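Local structure of dnab-like replicative helicase (3BH0) at residues A83-K87 against Y302-V306; G161-I167 against L192-A196; V185-Q191 against V223-Q229; N277-V281 against T293-F298. The protein probably couples ATP hydrolysis to 5'-3' unwinding of duplex DNA as a DnaB-family replicative helicase of phage SPP1, of which this chain is the ATPase domain. One frame throughout, in Å; residues are numbered along the deposited sequence.

Interaction 1: A83-K87 against Y302-V306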
loop_
_atom_site.group_PDB
_atom_site.type_symbol
_atom_site.label_atom_id
_atom_site.label_comp_id
_atom_site.label_asym_id
_atom_site.label_seq_id
_atom_site.Cartn_x
_atom_site.Cartn_y
_atom_site.Cartn_z
ATOM N N ALA A 83 6.994 5.152 -2.904
ATOM C CA ALA A 83 7.273 4.551 -4.200
ATOM C C ALA A 83 6.666 3.149 -4.313
ATOM O O ALA A 83 6.074 2.809 -5.327
ATOM C CB ALA A 83 8.791 4.505 -4.438
ATOM N N PHE A 84 6.818 2.358 -3.250
ATOM C CA PHE A 84 6.308 0.987 -3.171
ATOM C C PHE A 84 4.781 0.935 -3.152
ATOM O O PHE A 84 4.167 0.109 -3.852
ATOM C CB PHE A 84 6.893 0.312 -1.926
ATOM C CG PHE A 84 6.379 -1.067 -1.670
ATOM C CD1 PHE A 84 6.898 -2.160 -2.355
ATOM C CD2 PHE A 84 5.416 -1.286 -0.707
ATOM C CE1 PHE A 84 6.436 -3.452 -2.093
ATOM C CE2 PHE A 84 4.950 -2.571 -0.443
ATOM C CZ PHE A 84 5.466 -3.652 -1.143
ATOM N N ALA A 85 4.174 1.809 -2.351
ATOM C CA ALA A 85 2.721 1.924 -2.315
ATOM C C ALA A 85 2.151 2.380 -3.667
ATOM O O ALA A 85 1.195 1.783 -4.176
ATOM C CB ALA A 85 2.288 2.858 -1.193
ATOM N N LEU A 86 2.741 3.417 -4.258
ATOM C CA LEU A 86 2.246 3.901 -5.557
ATOM C C LEU A 86 2.432 2.854 -6.639
ATOM O O LEU A 86 1.595 2.710 -7.524
ATOM C CB LEU A 86 2.862 5.250 -5.966
ATOM C CG LEU A 86 2.428 6.470 -5.131
ATOM C CD1 LEU A 86 3.349 7.626 -5.353
ATOM C CD2 LEU A 86 0.982 6.904 -5.363
ATOM N N LYS A 87 3.514 2.095 -6.541
ATOM C CA LYS A 87 3.777 1.039 -7.504
ATOM C C LYS A 87 2.587 0.081 -7.463
ATOM O O LYS A 87 1.902 -0.106 -8.464
ATOM C CB LYS A 87 5.112 0.369 -7.193
ATOM C CG LYS A 87 5.501 -0.766 -8.109
ATOM C CD LYS A 87 5.660 -0.321 -9.542
ATOM C CE LYS A 87 5.846 -1.537 -10.439
ATOM N NZ LYS A 87 6.175 -1.095 -11.820
ATOM N N TYR A 302 13.507 6.010 -10.724
ATOM C CA TYR A 302 12.164 5.966 -11.299
ATOM C C TYR A 302 11.068 5.609 -10.284
ATOM O O TYR A 302 9.882 5.643 -10.608
ATOM C CB TYR A 302 12.114 5.019 -12.505
ATOM C CG TYR A 302 13.042 5.385 -13.646
ATOM C CD1 TYR A 302 13.061 6.680 -14.184
ATOM C CD2 TYR A 302 13.878 4.425 -14.213
ATOM C CE1 TYR A 302 13.910 7.012 -15.250
ATOM C CE2 TYR A 302 14.732 4.740 -15.274
ATOM C CZ TYR A 302 14.743 6.031 -15.791
ATOM O OH TYR A 302 15.589 6.321 -16.851
ATOM N N GLY A 303 11.479 5.269 -9.064
ATOM C CA GLY A 303 10.556 4.825 -8.028
ATOM C C GLY A 303 9.852 3.555 -8.455
ATOM O O GLY A 303 8.672 3.348 -8.145
ATOM N N ASN A 304 10.588 2.714 -9.177
ATOM C CA ASN A 304 10.075 1.449 -9.671
ATOM C C ASN A 304 10.695 0.247 -8.975
ATOM O O ASN A 304 11.784 0.337 -8.415
ATOM C CB ASN A 304 10.309 1.340 -11.166
ATOM C CG ASN A 304 9.221 0.577 -11.859
ATOM O OD1 ASN A 304 8.678 -0.387 -11.317
ATOM N ND2 ASN A 304 8.884 1.008 -13.070
ATOM N N PHE A 305 9.978 -0.872 -9.012
ATOM C CA PHE A 305 10.404 -2.104 -8.366
ATOM C C PHE A 305 10.308 -3.262 -9.354
ATOM O O PHE A 305 9.326 -3.381 -10.117
ATOM C CB PHE A 305 9.550 -2.397 -7.140
ATOM C CG PHE A 305 9.665 -1.363 -6.057
ATOM C CD1 PHE A 305 10.406 -1.625 -4.912
ATOM C CD2 PHE A 305 9.025 -0.128 -6.178
ATOM C CE1 PHE A 305 10.511 -0.666 -3.903
ATOM C CE2 PHE A 305 9.135 0.819 -5.190
ATOM C CZ PHE A 305 9.868 0.553 -4.049
ATOM N N VAL A 306 11.338 -4.104 -9.335
ATOM C CA VAL A 306 11.453 -5.219 -10.251
ATOM C C VAL A 306 11.380 -6.506 -9.461
ATOM O O VAL A 306 12.144 -6.716 -8.517
ATOM C CB VAL A 306 12.774 -5.166 -11.033
ATOM C CG1 VAL A 306 12.869 -6.317 -12.040
ATOM C CG2 VAL A 306 12.905 -3.829 -11.730
HETATM O O HOH W 1 6.081 4.364 -7.574
#

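Interaction 2: G161-I167 against L192-A196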
loop_
_atom_site.group_PDB
_atom_site.type_symbol
_atom_site.label_atom_id
_atom_site.label_comp_id
_atom_site.label_asym_id
_atom_site.label_seq_id
_atom_site.Cartn_x
_atom_site.Cartn_y
_atom_site.Cartn_z
ATOM N N GLY A 161 -6.613 17.095 6.503
ATOM C CA GLY A 161 -7.268 16.558 7.694
ATOM C C GLY A 161 -8.370 15.583 7.332
ATOM O O GLY A 161 -9.405 15.981 6.794
ATOM N N GLN A 162 -8.131 14.300 7.598
ATOM C CA GLN A 162 -9.085 13.249 7.266
ATOM C C GLN A 162 -9.161 12.270 8.420
ATOM O O GLN A 162 -8.129 11.773 8.890
ATOM C CB GLN A 162 -8.681 12.479 6.003
ATOM C CG GLN A 162 -8.489 13.305 4.758
ATOM C CD GLN A 162 -8.166 12.446 3.558
ATOM O OE1 GLN A 162 -8.785 11.418 3.347
ATOM N NE2 GLN A 162 -7.175 12.854 2.776
ATOM N N SER A 163 -10.380 12.016 8.883
ATOM C CA SER A 163 -10.635 10.996 9.899
ATOM C C SER A 163 -10.932 9.688 9.170
ATOM O O SER A 163 -11.065 9.684 7.937
ATOM C CB SER A 163 -11.840 11.421 10.741
ATOM O OG SER A 163 -12.951 11.670 9.885
ATOM N N VAL A 164 -11.051 8.587 9.904
ATOM C CA VAL A 164 -11.551 7.341 9.295
ATOM C C VAL A 164 -13.002 7.526 8.850
ATOM O O VAL A 164 -13.426 6.992 7.830
ATOM C CB VAL A 164 -11.450 6.120 10.237
ATOM C CG1 VAL A 164 -12.010 4.867 9.557
ATOM C CG2 VAL A 164 -10.021 5.889 10.628
ATOM N N ASN A 165 -13.748 8.298 9.624
ATOM C CA ASN A 165 -15.124 8.620 9.302
ATOM C C ASN A 165 -15.217 9.269 7.932
ATOM O O ASN A 165 -15.995 8.841 7.072
ATOM C CB ASN A 165 -15.685 9.552 10.375
ATOM C CG ASN A 165 -17.162 9.376 10.565
ATOM O OD1 ASN A 165 -17.970 9.872 9.759
ATOM N ND2 ASN A 165 -17.541 8.665 11.628
ATOM N N TYR A 166 -14.376 10.281 7.725
ATOM C CA TYR A 166 -14.260 10.956 6.441
ATOM C C TYR A 166 -13.966 9.963 5.323
ATOM O O TYR A 166 -14.544 10.045 4.248
ATOM C CB TYR A 166 -13.183 12.047 6.518
ATOM C CG TYR A 166 -12.902 12.726 5.204
ATOM C CD1 TYR A 166 -13.515 13.934 4.877
ATOM C CD2 TYR A 166 -12.021 12.155 4.274
ATOM C CE1 TYR A 166 -13.253 14.557 3.640
ATOM C CE2 TYR A 166 -11.762 12.758 3.057
ATOM C CZ TYR A 166 -12.371 13.956 2.748
ATOM O OH TYR A 166 -12.108 14.545 1.536
ATOM N N ILE A 167 -13.068 9.019 5.582
ATOM C CA ILE A 167 -12.640 8.056 4.554
ATOM C C ILE A 167 -13.717 7.014 4.282
ATOM O O ILE A 167 -13.888 6.570 3.139
ATOM C CB ILE A 167 -11.283 7.384 4.923
ATOM C CG1 ILE A 167 -10.172 8.449 4.965
ATOM C CG2 ILE A 167 -10.965 6.220 3.983
ATOM C CD1 ILE A 167 -8.813 7.943 5.370
ATOM N N LEU A 192 -1.123 10.224 10.608
ATOM C CA LEU A 192 -1.539 11.559 10.223
ATOM C C LEU A 192 -3.070 11.715 10.275
ATOM O O LEU A 192 -3.593 12.836 10.210
ATOM C CB LEU A 192 -1.042 11.855 8.790
ATOM C CG LEU A 192 0.008 12.950 8.546
ATOM C CD1 LEU A 192 1.143 12.863 9.545
ATOM C CD2 LEU A 192 0.546 12.933 7.116
ATOM N N LEU A 193 -3.782 10.594 10.383
ATOM C CA LEU A 193 -5.249 10.612 10.377
ATOM C C LEU A 193 -5.806 11.357 11.590
ATOM O O LEU A 193 -5.228 11.309 12.668
ATOM C CB LEU A 193 -5.823 9.191 10.316
ATOM C CG LEU A 193 -5.714 8.445 8.984
ATOM C CD1 LEU A 193 -6.021 6.960 9.139
ATOM C CD2 LEU A 193 -6.598 9.061 7.917
ATOM N N GLU A 194 -6.923 12.055 11.404
ATOM C CA GLU A 194 -7.589 12.740 12.519
ATOM C C GLU A 194 -8.203 11.703 13.446
ATOM O O GLU A 194 -9.040 10.931 13.019
ATOM C CB GLU A 194 -8.676 13.670 11.998
ATOM C CG GLU A 194 -8.151 14.789 11.142
ATOM C CD GLU A 194 -9.201 15.868 10.896
ATOM O OE1 GLU A 194 -10.427 15.548 10.886
ATOM O OE2 GLU A 194 -8.791 17.039 10.706
ATOM N N PRO A 195 -7.766 11.660 14.716
ATOM C CA PRO A 195 -8.381 10.705 15.640
ATOM C C PRO A 195 -9.804 11.115 16.047
ATOM O O PRO A 195 -10.126 12.308 16.033
ATOM C CB PRO A 195 -7.438 10.732 16.840
ATOM C CG PRO A 195 -6.826 12.081 16.813
ATOM C CD PRO A 195 -6.699 12.448 15.366
ATOM N N ALA A 196 -10.638 10.133 16.407
ATOM C CA ALA A 196 -12.059 10.399 16.689
ATOM C C ALA A 196 -12.216 11.256 17.935
ATOM O O ALA A 196 -13.036 12.165 17.964
ATOM C CB ALA A 196 -12.859 9.112 16.802
#

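Interaction 3: V185-Q191 against V223-Q229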
loop_
_atom_site.group_PDB
_atom_site.type_symbol
_atom_site.label_atom_id
_atom_site.label_comp_id
_atom_site.label_asym_id
_atom_site.label_seq_id
_atom_site.Cartn_x
_atom_site.Cartn_y
_atom_site.Cartn_z
ATOM N N VAL A 185 -8.512 0.869 -0.542
ATOM C CA VAL A 185 -8.297 2.155 0.129
ATOM C C VAL A 185 -6.855 2.259 0.629
ATOM O O VAL A 185 -6.471 1.563 1.560
ATOM C CB VAL A 185 -9.331 2.366 1.269
ATOM C CG1 VAL A 185 -9.218 3.753 1.889
ATOM C CG2 VAL A 185 -10.750 2.129 0.726
ATOM N N MET A 186 -6.059 3.108 -0.020
ATOM C CA MET A 186 -4.667 3.339 0.384
ATOM C C MET A 186 -4.573 4.608 1.207
ATOM O O MET A 186 -5.061 5.661 0.790
ATOM C CB MET A 186 -3.737 3.479 -0.821
ATOM C CG MET A 186 -3.542 2.235 -1.655
ATOM S SD MET A 186 -1.911 2.222 -2.454
ATOM C CE MET A 186 -0.912 1.509 -1.144
ATOM N N ILE A 187 -3.932 4.526 2.367
ATOM C CA ILE A 187 -3.807 5.702 3.209
ATOM C C ILE A 187 -2.345 6.155 3.368
ATOM O O ILE A 187 -1.556 5.497 4.064
ATOM C CB ILE A 187 -4.550 5.503 4.540
ATOM C CG1 ILE A 187 -5.976 5.004 4.232
ATOM C CG2 ILE A 187 -4.546 6.808 5.374
ATOM C CD1 ILE A 187 -6.709 4.402 5.366
ATOM N N ASP A 188 -1.973 7.260 2.701
ATOM C CA ASP A 188 -0.612 7.793 2.896
ATOM C C ASP A 188 -0.465 8.331 4.275
ATOM O O ASP A 188 -0.618 9.511 4.600
ATOM C CB ASP A 188 -0.057 8.756 1.850
ATOM C CG ASP A 188 1.484 8.985 2.020
ATOM O OD1 ASP A 188 2.099 8.506 3.021
ATOM O OD2 ASP A 188 2.082 9.661 1.156
ATOM N N TYR A 189 -0.178 7.308 5.051
ATOM C CA TYR A 189 0.251 7.248 6.403
ATOM C C TYR A 189 -0.725 7.561 7.498
ATOM O O TYR A 189 -1.302 8.641 7.582
ATOM C CB TYR A 189 1.772 7.464 6.573
ATOM C CG TYR A 189 2.312 8.582 7.399
ATOM C CD1 TYR A 189 2.457 8.438 8.776
ATOM C CD2 TYR A 189 2.815 9.733 6.790
ATOM C CE1 TYR A 189 3.016 9.445 9.540
ATOM C CE2 TYR A 189 3.391 10.748 7.549
ATOM C CZ TYR A 189 3.484 10.594 8.915
ATOM O OH TYR A 189 4.029 11.599 9.660
ATOM N N LEU A 190 -0.917 6.496 8.270
ATOM C CA LEU A 190 -1.959 6.314 9.232
ATOM C C LEU A 190 -1.891 7.298 10.383
ATOM O O LEU A 190 -2.924 7.759 10.846
ATOM C CB LEU A 190 -1.901 4.866 9.750
ATOM C CG LEU A 190 -2.812 4.365 10.881
ATOM C CD1 LEU A 190 -3.170 2.918 10.603
ATOM C CD2 LEU A 190 -2.166 4.506 12.263
ATOM N N GLN A 191 -0.679 7.625 10.814
ATOM C CA GLN A 191 -0.467 8.400 12.036
ATOM C C GLN A 191 -0.717 9.886 11.826
ATOM O O GLN A 191 -0.542 10.686 12.751
ATOM C CB GLN A 191 0.945 8.175 12.597
ATOM C CG GLN A 191 1.168 6.790 13.210
ATOM C CD GLN A 191 1.561 5.715 12.183
ATOM O OE1 GLN A 191 1.742 5.990 10.991
ATOM N NE2 GLN A 191 1.701 4.482 12.661
ATOM N N VAL A 223 -10.410 -3.709 0.553
ATOM C CA VAL A 223 -9.028 -3.799 1.025
ATOM C C VAL A 223 -8.591 -2.431 1.554
ATOM O O VAL A 223 -8.688 -1.438 0.849
ATOM C CB VAL A 223 -8.052 -4.262 -0.077
ATOM C CG1 VAL A 223 -6.636 -4.467 0.513
ATOM C CG2 VAL A 223 -8.556 -5.553 -0.733
ATOM N N VAL A 224 -8.151 -2.381 2.803
ATOM C CA VAL A 224 -7.529 -1.174 3.345
ATOM C C VAL A 224 -6.033 -1.412 3.443
ATOM O O VAL A 224 -5.603 -2.427 3.984
ATOM C CB VAL A 224 -8.118 -0.781 4.703
ATOM C CG1 VAL A 224 -7.431 0.459 5.256
ATOM C CG2 VAL A 224 -9.623 -0.535 4.552
ATOM N N ILE A 225 -5.266 -0.498 2.847
ATOM C CA ILE A 225 -3.811 -0.504 2.900
ATOM C C ILE A 225 -3.329 0.798 3.556
ATOM O O ILE A 225 -3.386 1.875 2.954
ATOM C CB ILE A 225 -3.154 -0.696 1.508
ATOM C CG1 ILE A 225 -3.592 -2.022 0.865
ATOM C CG2 ILE A 225 -1.659 -0.713 1.645
ATOM C CD1 ILE A 225 -3.173 -2.188 -0.578
ATOM N N ALA A 226 -2.880 0.687 4.803
ATOM C CA ALA A 226 -2.348 1.817 5.517
ATOM C C ALA A 226 -0.815 1.768 5.606
ATOM O O ALA A 226 -0.216 0.773 6.048
ATOM C CB ALA A 226 -2.981 1.927 6.910
ATOM N N LEU A 227 -0.197 2.856 5.150
ATOM C CA LEU A 227 1.205 3.139 5.376
ATOM C C LEU A 227 1.378 3.599 6.824
ATOM O O LEU A 227 0.520 4.289 7.372
ATOM C CB LEU A 227 1.708 4.214 4.396
ATOM C CG LEU A 227 2.238 3.748 3.040
ATOM C CD1 LEU A 227 1.189 2.954 2.287
ATOM C CD2 LEU A 227 2.724 4.910 2.184
ATOM N N SER A 228 2.503 3.218 7.421
ATOM C CA SER A 228 2.769 3.489 8.814
ATOM C C SER A 228 4.246 3.749 9.033
ATOM O O SER A 228 5.113 3.086 8.450
ATOM C CB SER A 228 2.315 2.316 9.686
ATOM O OG SER A 228 2.803 2.459 11.008
ATOM N N GLN A 229 4.527 4.712 9.894
ATOM C CA GLN A 229 5.886 5.038 10.256
ATOM C C GLN A 229 6.336 4.004 11.267
ATOM O O GLN A 229 5.542 3.163 11.677
ATOM C CB GLN A 229 5.956 6.468 10.814
ATOM C CG GLN A 229 5.357 6.689 12.217
ATOM C CD GLN A 229 5.094 8.192 12.522
ATOM O OE1 GLN A 229 5.594 9.074 11.833
ATOM N NE2 GLN A 229 4.306 8.462 13.547
#

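Interaction 4: N277-V281 against T293-F298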
loop_
_atom_site.group_PDB
_atom_site.type_symbol
_atom_site.label_atom_id
_atom_site.label_comp_id
_atom_site.label_asym_id
_atom_site.label_seq_id
_atom_site.Cartn_x
_atom_site.Cartn_y
_atom_site.Cartn_z
ATOM N N ASN A 277 20.900 -1.994 -4.038
ATOM C CA ASN A 277 19.657 -1.681 -4.737
ATOM C C ASN A 277 18.559 -2.733 -4.533
ATOM O O ASN A 277 17.682 -2.907 -5.378
ATOM C CB ASN A 277 19.927 -1.434 -6.228
ATOM C CG ASN A 277 20.759 -0.180 -6.483
ATOM O OD1 ASN A 277 21.316 -0.009 -7.566
ATOM N ND2 ASN A 277 20.831 0.704 -5.501
ATOM N N ILE A 278 18.612 -3.429 -3.398
ATOM C CA ILE A 278 17.566 -4.388 -3.025
ATOM C C ILE A 278 16.694 -3.824 -1.894
ATOM O O ILE A 278 17.195 -3.386 -0.863
ATOM C CB ILE A 278 18.148 -5.770 -2.614
ATOM C CG1 ILE A 278 18.856 -6.463 -3.797
ATOM C CG2 ILE A 278 17.066 -6.657 -2.004
ATOM C CD1 ILE A 278 17.932 -7.012 -4.889
ATOM N N VAL A 279 15.387 -3.812 -2.129
ATOM C CA VAL A 279 14.427 -3.556 -1.089
ATOM C C VAL A 279 13.805 -4.896 -0.740
ATOM O O VAL A 279 13.205 -5.549 -1.597
ATOM C CB VAL A 279 13.339 -2.557 -1.541
ATOM C CG1 VAL A 279 12.156 -2.550 -0.564
ATOM C CG2 VAL A 279 13.925 -1.164 -1.641
ATOM N N GLU A 280 13.944 -5.308 0.512
ATOM C CA GLU A 280 13.224 -6.488 0.954
ATOM C C GLU A 280 11.886 -6.158 1.635
ATOM O O GLU A 280 11.793 -5.291 2.524
ATOM C CB GLU A 280 14.103 -7.429 1.778
ATOM C CG GLU A 280 14.714 -6.872 3.037
ATOM C CD GLU A 280 15.570 -7.914 3.769
ATOM O OE1 GLU A 280 16.593 -8.368 3.213
ATOM O OE2 GLU A 280 15.215 -8.287 4.914
ATOM N N VAL A 281 10.847 -6.836 1.159
ATOM C CA VAL A 281 9.532 -6.769 1.744
ATOM C C VAL A 281 9.440 -7.876 2.783
ATOM O O VAL A 281 9.348 -9.059 2.448
ATOM C CB VAL A 281 8.441 -6.911 0.673
ATOM C CG1 VAL A 281 7.069 -6.808 1.291
ATOM C CG2 VAL A 281 8.607 -5.844 -0.395
ATOM N N THR A 293 10.301 -13.169 3.809
ATOM C CA THR A 293 10.850 -11.987 3.170
ATOM C C THR A 293 10.809 -12.152 1.662
ATOM O O THR A 293 11.120 -13.216 1.146
ATOM C CB THR A 293 12.317 -11.767 3.624
ATOM O OG1 THR A 293 12.352 -11.489 5.031
ATOM C CG2 THR A 293 12.974 -10.624 2.869
ATOM N N VAL A 294 10.425 -11.088 0.964
ATOM C CA VAL A 294 10.440 -11.028 -0.494
ATOM C C VAL A 294 11.338 -9.857 -0.944
ATOM O O VAL A 294 11.069 -8.702 -0.647
ATOM C CB VAL A 294 8.991 -10.855 -1.042
ATOM C CG1 VAL A 294 8.988 -10.404 -2.510
ATOM C CG2 VAL A 294 8.167 -12.150 -0.838
ATOM N N SER A 295 12.414 -10.169 -1.661
ATOM C CA SER A 295 13.340 -9.151 -2.131
ATOM C C SER A 295 12.910 -8.619 -3.482
ATOM O O SER A 295 12.387 -9.357 -4.313
ATOM C CB SER A 295 14.757 -9.712 -2.205
ATOM O OG SER A 295 15.151 -10.249 -0.952
ATOM N N LEU A 296 13.119 -7.329 -3.689
ATOM C CA LEU A 296 12.832 -6.691 -4.963
ATOM C C LEU A 296 13.976 -5.761 -5.340
ATOM O O LEU A 296 14.616 -5.183 -4.475
ATOM C CB LEU A 296 11.545 -5.862 -4.881
ATOM C CG LEU A 296 10.197 -6.482 -4.533
ATOM C CD1 LEU A 296 9.191 -5.355 -4.388
ATOM C CD2 LEU A 296 9.758 -7.456 -5.616
ATOM N N ALA A 297 14.207 -5.619 -6.640
ATOM C CA ALA A 297 15.171 -4.672 -7.173
ATOM C C ALA A 297 14.485 -3.322 -7.242
ATOM O O ALA A 297 13.439 -3.184 -7.861
ATOM C CB ALA A 297 15.657 -5.102 -8.562
ATOM N N PHE A 298 15.082 -2.329 -6.597
ATOM C CA PHE A 298 14.494 -1.016 -6.518
ATOM C C PHE A 298 15.212 -0.110 -7.496
ATOM O O PHE A 298 16.430 0.052 -7.409
ATOM C CB PHE A 298 14.622 -0.497 -5.086
ATOM C CG PHE A 298 14.179 0.920 -4.907
ATOM C CD1 PHE A 298 12.937 1.349 -5.383
ATOM C CD2 PHE A 298 14.980 1.824 -4.218
ATOM C CE1 PHE A 298 12.514 2.658 -5.192
ATOM C CE2 PHE A 298 14.560 3.145 -4.018
ATOM C CZ PHE A 298 13.327 3.560 -4.504
#

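Interaction 1: A83-K87 against Y302-V306
Helix 81-93, whose first turn carries the end of the probable P-loop (Walker A) of this RecA-like ATPase core, rests here on the last strand of the sheet: Phe84 and Lys87 meet Phe305 and Asn304, the axes of helix and strand inclined at 75°. Phe84 turns the edge of its ring toward the face of Phe305, an edge-to-face (T-shaped) pair with centroids 5.7 Å apart and planes at 77°. A chi1 of 176° swings the Phe84 ring out beside its carbonyl carbon, so that CD1 stands over the rim of the Phe305 ring. The far end of that ring also presses on the helix backbone, Phe305 CE2 lying 3.4 Å from Phe84 N, while Ala83 CB touches the same CE2 at 3.8 Å. On the polar side the lysine chain, bent at chi2, slides past Phe305 and carries NZ of Lys87 to 2.6 Å from OD1 of Asn304, a hydrogen bond. OD1 also accepts from the backbone N of Phe305, 2.7 Å away and in the carbonyl plane. A water donates to both Ala83 O and Gly303 O. Two donors on one amide oxygen should restrict rotation of the Asn304 amide, and the ammonium charge probably polarises its carbonyl.

Interaction 2: G161-I167 against L192-A196
Backbone meets backbone through one hydrogen bond, Glu194 N to Gln162 O (2.8 Å, 165° at the hydrogen), with the donor well above the carbonyl plane. It ties the N-terminal approach of helix 164-176 to the loop between strand 183-188 and helix 202-220 in this P-loop NTPase fold. Ser163 is the N-cap residue of helix 164-176: chi1 of 55° sets OG between the backbone N and carbonyl carbon, from where it accepts Tyr166 N at 2.9 Å in a capping bond. Ser163 also brings its CA to 3.5 Å from Glu194 O in a CA-H...O contact. On the buried side Leu193 sets its CD2 branch beside Gln162 O and against CD1 of Ile167 (3.6 Å); the two apolar side chains cross at about a right angle. Val164 CG2 makes a longer contact with the other branch, CD1 of Leu193. Strand 183-188 backs this apolar group through Ile187, which both Ile167 and Leu193 touch. The amide of Gln162 points elsewhere, NE2 donating to Lys159 O and Phe157 O. On the exposed side the Glu194 chain runs out extended beyond CG along the 161-163 backbone, and its carboxylate ends beside Gly161, OE2 lying 3.4 Å from CA of that glycine.

Interaction 3: V185-Q191 against V223-Q229
Met186 and Ile225 lie side by side on one face of the sheet, CE of Met186 packed 3.6 Å from CG2 of Ile225; the bend at chi3 (86°) swings this methyl across to the neighbouring strand. Leu227 CD1 adds a longer contact to CE, and helix 81-93 covers this face through Ala85. On the other face Ile187 CD1 meets Val224 CG1 at 4.0 Å and Leu190 CD1 meets Ala226 CB at 3.8 Å; Leu213 of helix 202-220 touches both Ile187 and Leu190. Strands 183-188 and 223-228 are parallel neighbours, joined by a beta-alpha-beta crossover through helix 202-220. Val185 N to Val223 O, Ile225 N to Val185 O, Ile187 N to Ile225 O and Leu227 N to Ile187 O form the ladder, the last being the longest at 3.2 Å. Beyond Asp188, the centre of an inverse gamma turn, the chain bends but Leu190 N still reaches Leu227 O (2.8 Å). At the polar end the bent chain of Gln191 spreads its amide along 228-229: NE2 donates to Ser228 OG at 2.8 Å, with OG in the amide plane, while OE1 receives Gln229 N at 3.3 Å from above its carbonyl plane. Ser228 OG in turn donates to Gln229 O. Bonds from the Gln191 amide thus hold the two chains together beyond the last backbone bond, which should fix the rotation of that amide.

Interaction 4: N277-V281 against T293-F298
Val279, Val281, Val294 and Leu296 line the buried face of an antiparallel beta hairpin, strands 278-286 and 292-299, with Phe298 at its end. Val279 CG2 presses on CB of Phe298 at 3.6 Å; chi1 of 174° turns the phenylalanine ring beside its own carbonyl carbon, leading it away from strand 278-286. Val281 CG2 lies 4.1 Å from CD1 of Leu296. The backbones are joined by two hydrogen-bonded pairs, Val279 with Leu296 and Val281 with Val294, the shortest bond being Val281 N to Val294 O at 2.6 Å. A fifth bond, Phe298 N to Asn277 O (2.9 Å), is nearly straight at 176° and extends the pairing at the open end of the hairpin. The other face is more exposed to solvent, although some contacts are equally close: Ile278 CG2 touches CB of Ser295 at 3.8 Å, and the extended Glu280 chain passes Thr293, CB of Glu280 lying 3.6 Å from CG2 of Thr293. Here polar groups mix with methyls, and the Glu280 carboxylate has a weak, long ion pair with Arg241. The hairpin lies between strand 259-265, backbone-hydrogen-bonded to Glu280 through Tyr264, and strand 304-307, likewise bonded to Ala297 through Val306; Phe84 of helix 81-93 packs on Val281 and Leu296.

All four contacts lie in the DnaB-like helicase C-terminal domain. Interactions 1, 3 and 4 reach one mixed sheet: interaction 3 joins two parallel central strands, interaction 4 pairs two antiparallel strands toward one side, and interaction 1 lays helix 81-93 on the outermost strand there. Interactions 2, 3 and 4 are nested within the loop that interaction 1 closes; the segments of 2 and 3 alternate along the chain, and both close before 4 opens. Helix 81-93 links its neighbours: Ala85 packs on Met186 and Leu227, and Phe84 on Val281. Interaction 2 meets interaction 3 through Ile167 and Val185, but its centre lies about 31 Å from that of interaction 4. The helix that starts at the probable P-loop thus packs on both parallel and antiparallel strands.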